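Local coordinates for protein CalS11 (Micromonospora echinospora, PDB 3TOS) that probably transfers a methyl group from S-adenosylmethionine to a hydroxyl oxygen during calicheamicin biosynthesis, at residues Arg204-Leu218 and Pro245-Asp257. Residues are numbered along the deposited sequence; the frame is centred on the assembly and turned at random. Where two conformers were deposited one is given.
Sequences RPYLTKGSIVAFDEL and PGRPAPAYLRWGD. With NA (sodium ion), chain Q; GLU (glutamic acid), chain P.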
loop_
_atom_site.group_PDB
_atom_site.type_symbol
_atom_site.label_atom_id
_atom_site.label_comp_id
_atom_site.label_asym_id
_atom_site.label_seq_id
_atom_site.Cartn_x
_atom_site.Cartn_y
_atom_site.Cartn_z
ATOM N N ARG B 204 -21.871 26.227 -9.159
ATOM C CA ARG B 204 -21.210 26.009 -7.893
ATOM C C ARG B 204 -22.085 25.389 -6.794
ATOM O O ARG B 204 -21.596 24.499 -6.098
ATOM C CB ARG B 204 -20.575 27.328 -7.366
ATOM C CG ARG B 204 -19.560 27.091 -6.288
ATOM C CD ARG B 204 -18.814 28.328 -5.890
ATOM N NE ARG B 204 -17.952 27.987 -4.785
ATOM C CZ ARG B 204 -16.930 28.740 -4.414
ATOM N NH1 ARG B 204 -16.686 29.877 -5.082
ATOM N NH2 ARG B 204 -16.175 28.361 -3.386
ATOM N N PRO B 205 -23.374 25.831 -6.644
ATOM C CA PRO B 205 -24.123 25.286 -5.488
ATOM C C PRO B 205 -24.519 23.820 -5.676
ATOM O O PRO B 205 -25.042 23.190 -4.756
ATOM C CB PRO B 205 -25.357 26.218 -5.381
ATOM C CG PRO B 205 -25.053 27.407 -6.190
ATOM C CD PRO B 205 -24.074 26.962 -7.274
ATOM N N TYR B 206 -24.254 23.261 -6.873
ATOM C CA TYR B 206 -24.755 21.910 -7.188
ATOM C C TYR B 206 -23.636 20.891 -7.234
ATOM O O TYR B 206 -23.869 19.722 -7.482
ATOM C CB TYR B 206 -25.535 21.911 -8.525
ATOM C CG TYR B 206 -26.679 22.881 -8.435
ATOM C CD1 TYR B 206 -27.926 22.459 -7.936
ATOM C CD2 TYR B 206 -26.533 24.216 -8.850
ATOM C CE1 TYR B 206 -28.991 23.366 -7.820
ATOM C CE2 TYR B 206 -27.584 25.097 -8.723
ATOM C CZ TYR B 206 -28.801 24.687 -8.231
ATOM O OH TYR B 206 -29.837 25.598 -8.097
ATOM N N LEU B 207 -22.404 21.325 -6.935
ATOM C CA LEU B 207 -21.238 20.425 -6.921
ATOM C C LEU B 207 -21.088 19.818 -5.514
ATOM O O LEU B 207 -21.426 20.467 -4.514
ATOM C CB LEU B 207 -19.965 21.219 -7.214
ATOM C CG LEU B 207 -19.936 21.841 -8.631
ATOM C CD1 LEU B 207 -18.790 22.891 -8.778
ATOM C CD2 LEU B 207 -19.796 20.724 -9.695
ATOM N N THR B 208 -20.588 18.590 -5.425
ATOM C CA THR B 208 -20.170 18.058 -4.137
ATOM C C THR B 208 -18.649 17.893 -4.092
ATOM O O THR B 208 -17.988 18.043 -5.121
ATOM C CB THR B 208 -20.929 16.721 -3.776
ATOM O OG1 THR B 208 -20.653 16.379 -2.411
ATOM C CG2 THR B 208 -20.451 15.575 -4.617
ATOM N N LYS B 209 -18.070 17.660 -2.915
ATOM C CA LYS B 209 -16.641 17.333 -2.894
ATOM C C LYS B 209 -16.482 16.029 -3.663
ATOM O O LYS B 209 -17.149 15.019 -3.331
ATOM C CB LYS B 209 -16.077 17.190 -1.508
ATOM C CG LYS B 209 -16.159 18.439 -0.749
ATOM C CD LYS B 209 -15.372 18.195 0.595
ATOM C CE LYS B 209 -15.605 19.200 1.638
ATOM N NZ LYS B 209 -14.607 18.962 2.699
ATOM N N GLY B 210 -15.595 16.031 -4.672
ATOM C CA GLY B 210 -15.442 14.838 -5.493
ATOM C C GLY B 210 -16.053 15.017 -6.892
ATOM O O GLY B 210 -15.718 14.261 -7.807
ATOM N N SER B 211 -16.985 15.973 -7.045
ATOM C CA SER B 211 -17.415 16.324 -8.409
ATOM C C SER B 211 -16.226 16.711 -9.271
ATOM O O SER B 211 -15.277 17.321 -8.799
ATOM C CB SER B 211 -18.430 17.477 -8.415
ATOM O OG SER B 211 -19.649 17.064 -7.780
ATOM N N ILE B 212 -16.274 16.361 -10.540
ATOM C CA ILE B 212 -15.165 16.757 -11.398
ATOM C C ILE B 212 -15.577 17.927 -12.278
ATOM O O ILE B 212 -16.670 17.895 -12.878
ATOM C CB ILE B 212 -14.725 15.564 -12.351
ATOM C CG1 ILE B 212 -14.274 14.390 -11.491
ATOM C CG2 ILE B 212 -13.664 16.072 -13.440
ATOM C CD1 ILE B 212 -12.990 14.634 -10.768
ATOM N N VAL B 213 -14.694 18.918 -12.386
ATOM C CA VAL B 213 -14.874 20.042 -13.289
ATOM C C VAL B 213 -13.739 19.994 -14.301
ATOM O O VAL B 213 -12.566 20.030 -13.915
ATOM C CB VAL B 213 -14.882 21.386 -12.536
ATOM C CG1 VAL B 213 -15.028 22.559 -13.538
ATOM C CG2 VAL B 213 -16.045 21.343 -11.516
ATOM N N ALA B 214 -14.088 19.812 -15.576
ATOM C CA ALA B 214 -13.079 19.668 -16.635
ATOM C C ALA B 214 -13.164 20.755 -17.699
ATOM O O ALA B 214 -14.242 21.289 -17.948
ATOM C CB ALA B 214 -13.213 18.290 -17.289
ATOM N N PHE B 215 -12.013 21.094 -18.271
ATOM C CA PHE B 215 -11.906 22.175 -19.259
ATOM C C PHE B 215 -11.192 21.653 -20.469
ATOM O O PHE B 215 -10.154 20.983 -20.365
ATOM C CB PHE B 215 -11.079 23.342 -18.699
ATOM C CG PHE B 215 -11.731 24.021 -17.520
ATOM C CD1 PHE B 215 -11.353 23.669 -16.225
ATOM C CD2 PHE B 215 -12.736 24.981 -17.713
ATOM C CE1 PHE B 215 -11.935 24.281 -15.144
ATOM C CE2 PHE B 215 -13.329 25.623 -16.625
ATOM C CZ PHE B 215 -12.962 25.248 -15.338
ATOM N N ASP B 216 -11.735 21.987 -21.640
ATOM C CA ASP B 216 -11.192 21.487 -22.915
ATOM C C ASP B 216 -10.029 22.315 -23.448
ATOM O O ASP B 216 -9.229 21.802 -24.207
ATOM C CB ASP B 216 -12.333 21.411 -23.976
ATOM C CG ASP B 216 -11.991 20.520 -25.141
ATOM O OD1 ASP B 216 -11.622 21.042 -26.205
ATOM O OD2 ASP B 216 -12.165 19.292 -25.004
ATOM N N GLU B 217 -9.951 23.589 -23.026
ATOM C CA GLU B 217 -8.914 24.529 -23.597
ATOM C C GLU B 217 -8.315 25.470 -22.538
ATOM O O GLU B 217 -7.940 26.588 -22.869
ATOM C CB GLU B 217 -9.493 25.355 -24.776
ATOM C CG GLU B 217 -10.014 24.481 -25.951
ATOM C CD GLU B 217 -8.913 23.820 -26.765
ATOM O OE1 GLU B 217 -7.755 24.024 -26.412
ATOM O OE2 GLU B 217 -9.213 23.109 -27.758
ATOM N N LEU B 218 -8.149 24.982 -21.309
ATOM C CA LEU B 218 -7.838 25.857 -20.166
ATOM C C LEU B 218 -6.550 26.667 -20.429
ATOM O O LEU B 218 -6.497 27.818 -20.135
ATOM C CB LEU B 218 -7.659 25.026 -18.891
ATOM C CG LEU B 218 -7.399 25.874 -17.623
ATOM C CD1 LEU B 218 -8.569 26.827 -17.369
ATOM C CD2 LEU B 218 -7.159 24.960 -16.435
ATOM N N PRO B 245 -1.829 12.086 -18.067
ATOM C CA PRO B 245 -0.466 12.231 -18.594
ATOM C C PRO B 245 -0.378 11.975 -20.097
ATOM O O PRO B 245 -1.005 11.007 -20.585
ATOM C CB PRO B 245 0.321 11.165 -17.818
ATOM C CG PRO B 245 -0.373 11.086 -16.479
ATOM C CD PRO B 245 -1.847 11.388 -16.755
ATOM N N GLY B 246 0.356 12.849 -20.800
ATOM C CA GLY B 246 0.586 12.705 -22.242
ATOM C C GLY B 246 -0.430 13.419 -23.085
ATOM O O GLY B 246 -0.274 13.438 -24.312
ATOM N N ARG B 247 -1.455 14.007 -22.444
ATOM C CA ARG B 247 -2.582 14.624 -23.162
ATOM C C ARG B 247 -2.715 16.077 -22.737
ATOM O O ARG B 247 -2.867 16.378 -21.545
ATOM C CB ARG B 247 -3.902 13.824 -22.851
ATOM C CG ARG B 247 -3.722 12.335 -23.105
ATOM C CD ARG B 247 -4.961 11.590 -22.801
ATOM N NE ARG B 247 -4.647 10.174 -22.832
ATOM C CZ ARG B 247 -5.431 9.223 -22.400
ATOM N NH1 ARG B 247 -6.684 9.503 -22.029
ATOM N NH2 ARG B 247 -4.951 7.992 -22.367
ATOM N N PRO B 248 -2.629 17.007 -23.681
ATOM C CA PRO B 248 -2.654 18.433 -23.292
ATOM C C PRO B 248 -3.992 18.888 -22.721
ATOM O O PRO B 248 -4.031 19.905 -21.993
ATOM C CB PRO B 248 -2.398 19.149 -24.631
ATOM C CG PRO B 248 -2.934 18.191 -25.661
ATOM C CD PRO B 248 -2.535 16.822 -25.145
ATOM N N ALA B 249 -5.062 18.146 -23.011
ATOM C CA ALA B 249 -6.442 18.455 -22.542
ATOM C C ALA B 249 -7.120 17.102 -22.434
ATOM O O ALA B 249 -6.767 16.179 -23.191
ATOM C CB ALA B 249 -7.175 19.338 -23.570
ATOM N N PRO B 250 -8.116 16.987 -21.557
ATOM C CA PRO B 250 -8.647 18.066 -20.696
ATOM C C PRO B 250 -7.783 18.362 -19.475
ATOM O O PRO B 250 -6.943 17.526 -19.056
ATOM C CB PRO B 250 -9.969 17.479 -20.258
ATOM C CG PRO B 250 -9.673 16.023 -20.083
ATOM C CD PRO B 250 -8.822 15.694 -21.321
ATOM N N ALA B 251 -7.998 19.537 -18.903
ATOM C CA ALA B 251 -7.499 19.823 -17.571
ATOM C C ALA B 251 -8.698 19.668 -16.640
ATOM O O ALA B 251 -9.790 20.143 -16.965
ATOM C CB ALA B 251 -6.984 21.233 -17.500
ATOM N N TYR B 252 -8.509 19.025 -15.493
ATOM C CA TYR B 252 -9.673 18.776 -14.648
ATOM C C TYR B 252 -9.283 18.854 -13.193
ATOM O O TYR B 252 -8.145 18.638 -12.813
ATOM C CB TYR B 252 -10.286 17.374 -14.952
ATOM C CG TYR B 252 -9.441 16.214 -14.515
ATOM C CD1 TYR B 252 -8.325 15.798 -15.260
ATOM C CD2 TYR B 252 -9.787 15.492 -13.374
ATOM C CE1 TYR B 252 -7.552 14.729 -14.845
ATOM C CE2 TYR B 252 -9.018 14.424 -12.950
ATOM C CZ TYR B 252 -7.895 14.053 -13.689
ATOM O OH TYR B 252 -7.166 12.976 -13.243
ATOM N N LEU B 253 -10.266 19.219 -12.387
ATOM C CA LEU B 253 -10.073 19.279 -10.936
ATOM C C LEU B 253 -11.173 18.470 -10.221
ATOM O O LEU B 253 -12.273 18.292 -10.736
ATOM C CB LEU B 253 -10.076 20.743 -10.487
ATOM C CG LEU B 253 -11.373 21.528 -10.694
ATOM C CD1 LEU B 253 -12.290 21.347 -9.449
ATOM C CD2 LEU B 253 -10.985 23.002 -10.840
ATOM N N ARG B 254 -10.874 18.043 -9.003
ATOM C CA ARG B 254 -11.811 17.305 -8.156
ATOM C C ARG B 254 -12.249 18.341 -7.146
ATOM O O ARG B 254 -11.430 18.813 -6.325
ATOM C CB ARG B 254 -11.126 16.120 -7.461
ATOM C CG ARG B 254 -12.058 15.193 -6.682
ATOM C CD ARG B 254 -11.389 13.828 -6.594
ATOM N NE ARG B 254 -12.044 12.858 -5.730
ATOM C CZ ARG B 254 -11.773 12.703 -4.439
ATOM N NH1 ARG B 254 -10.890 13.493 -3.828
ATOM N NH2 ARG B 254 -12.381 11.755 -3.758
ATOM N N TRP B 255 -13.514 18.728 -7.217
ATOM C CA TRP B 255 -14.024 19.788 -6.340
ATOM C C TRP B 255 -13.725 19.488 -4.855
ATOM O O TRP B 255 -13.996 18.356 -4.354
ATOM C CB TRP B 255 -15.546 19.915 -6.542
ATOM C CG TRP B 255 -16.114 21.153 -5.926
ATOM C CD1 TRP B 255 -16.922 21.233 -4.783
ATOM C CD2 TRP B 255 -15.911 22.505 -6.372
ATOM N NE1 TRP B 255 -17.196 22.540 -4.538
ATOM C CE2 TRP B 255 -16.613 23.337 -5.482
ATOM C CE3 TRP B 255 -15.186 23.093 -7.435
ATOM C CZ2 TRP B 255 -16.625 24.742 -5.609
ATOM C CZ3 TRP B 255 -15.237 24.448 -7.581
ATOM C CH2 TRP B 255 -15.951 25.269 -6.671
ATOM N N GLY B 256 -13.137 20.482 -4.182
ATOM C CA GLY B 256 -12.869 20.430 -2.764
ATOM C C GLY B 256 -11.481 19.913 -2.439
ATOM O O GLY B 256 -11.102 19.912 -1.245
ATOM N N ASP B 257 -10.725 19.443 -3.432
ATOM C CA ASP B 257 -9.397 18.927 -3.166
ATOM C C ASP B 257 -8.363 20.058 -3.022
ATOM O O ASP B 257 -8.614 21.258 -3.270
ATOM C CB ASP B 257 -8.929 17.988 -4.298
ATOM C CG ASP B 257 -9.301 16.530 -4.079
ATOM O OD1 ASP B 257 -10.054 16.237 -3.144
ATOM O OD2 ASP B 257 -8.846 15.674 -4.868
ATOM O OXT ASP B 257 -7.226 19.765 -2.578
HETATM NA NA NA Q . -8.793 20.550 -26.560
HETATM N N GLU P . -11.797 22.391 -28.419
HETATM C CA GLU P . -11.991 21.806 -29.795
HETATM C C GLU P . -10.945 20.713 -30.024
HETATM O O GLU P . -10.127 20.439 -29.126
HETATM C CB GLU P . -11.861 22.898 -30.902
HETATM C CG GLU P . -10.465 23.567 -30.925
HETATM C CD GLU P . -10.340 24.702 -31.951
HETATM O OE1 GLU P . -11.120 24.742 -32.937
HETATM O OE2 GLU P . -9.390 25.489 -31.825
HETATM O OXT GLU P . -10.851 20.092 -31.098
HETATM O O HOH W 1 -14.187 12.091 -7.961
HETATM O O HOH W 2 -6.730 18.531 -27.369
#
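Trp-255 lays one indole face against Leu-207, whose CD1 stands 3.8 Å from the centroid of the six-membered ring and 12° off its normal, a CH-pi contact. At the ring edge, near its plane, Arg-204 NE lies 3.6 Å from Trp-255 CZ2, with the guanidinium nearly perpendicular to the indole. CG of Trp-255 is anti to its backbone N (chi1 -167°), which sets the indole between Arg-204, Leu-207 and the edge-on carbonyl of Thr-208. Replacing this tryptophan by an alanine would probably leave Leu-207 without its aromatic cover and Asp-237 of a second subunit without its NE1 partner. Two backbone bonds hold the Trp-255 main chain: its N donates almost straight to Ser-211 O (2.8 Å), and Gly-210 N donates to Trp-255 O. From there strands 211-215 and 251-254 run antiparallel, at 164°, the C-terminal strand being reversed and inserted between 211-215 and 242-243, as in the class I methyltransferase fold. Val-213 with Leu-253 and Phe-215 with Ala-251 form hydrogen-bonded pairs, N to O both ways. Ala-214 and Tyr-252, a non-hydrogen-bonded pair, meet through their CB atoms at 3.9 Å. Beyond the strand, Asp-216 OD1 and Glu-217 OE2 both bind sodium and accept from the glutamate ligand's N; Ala-249 CB packs 3.3 Å from Asp-216 O, another sodium ligand, and Tyr-187 OH is hydrogen-bonded to Asp-216 OD2.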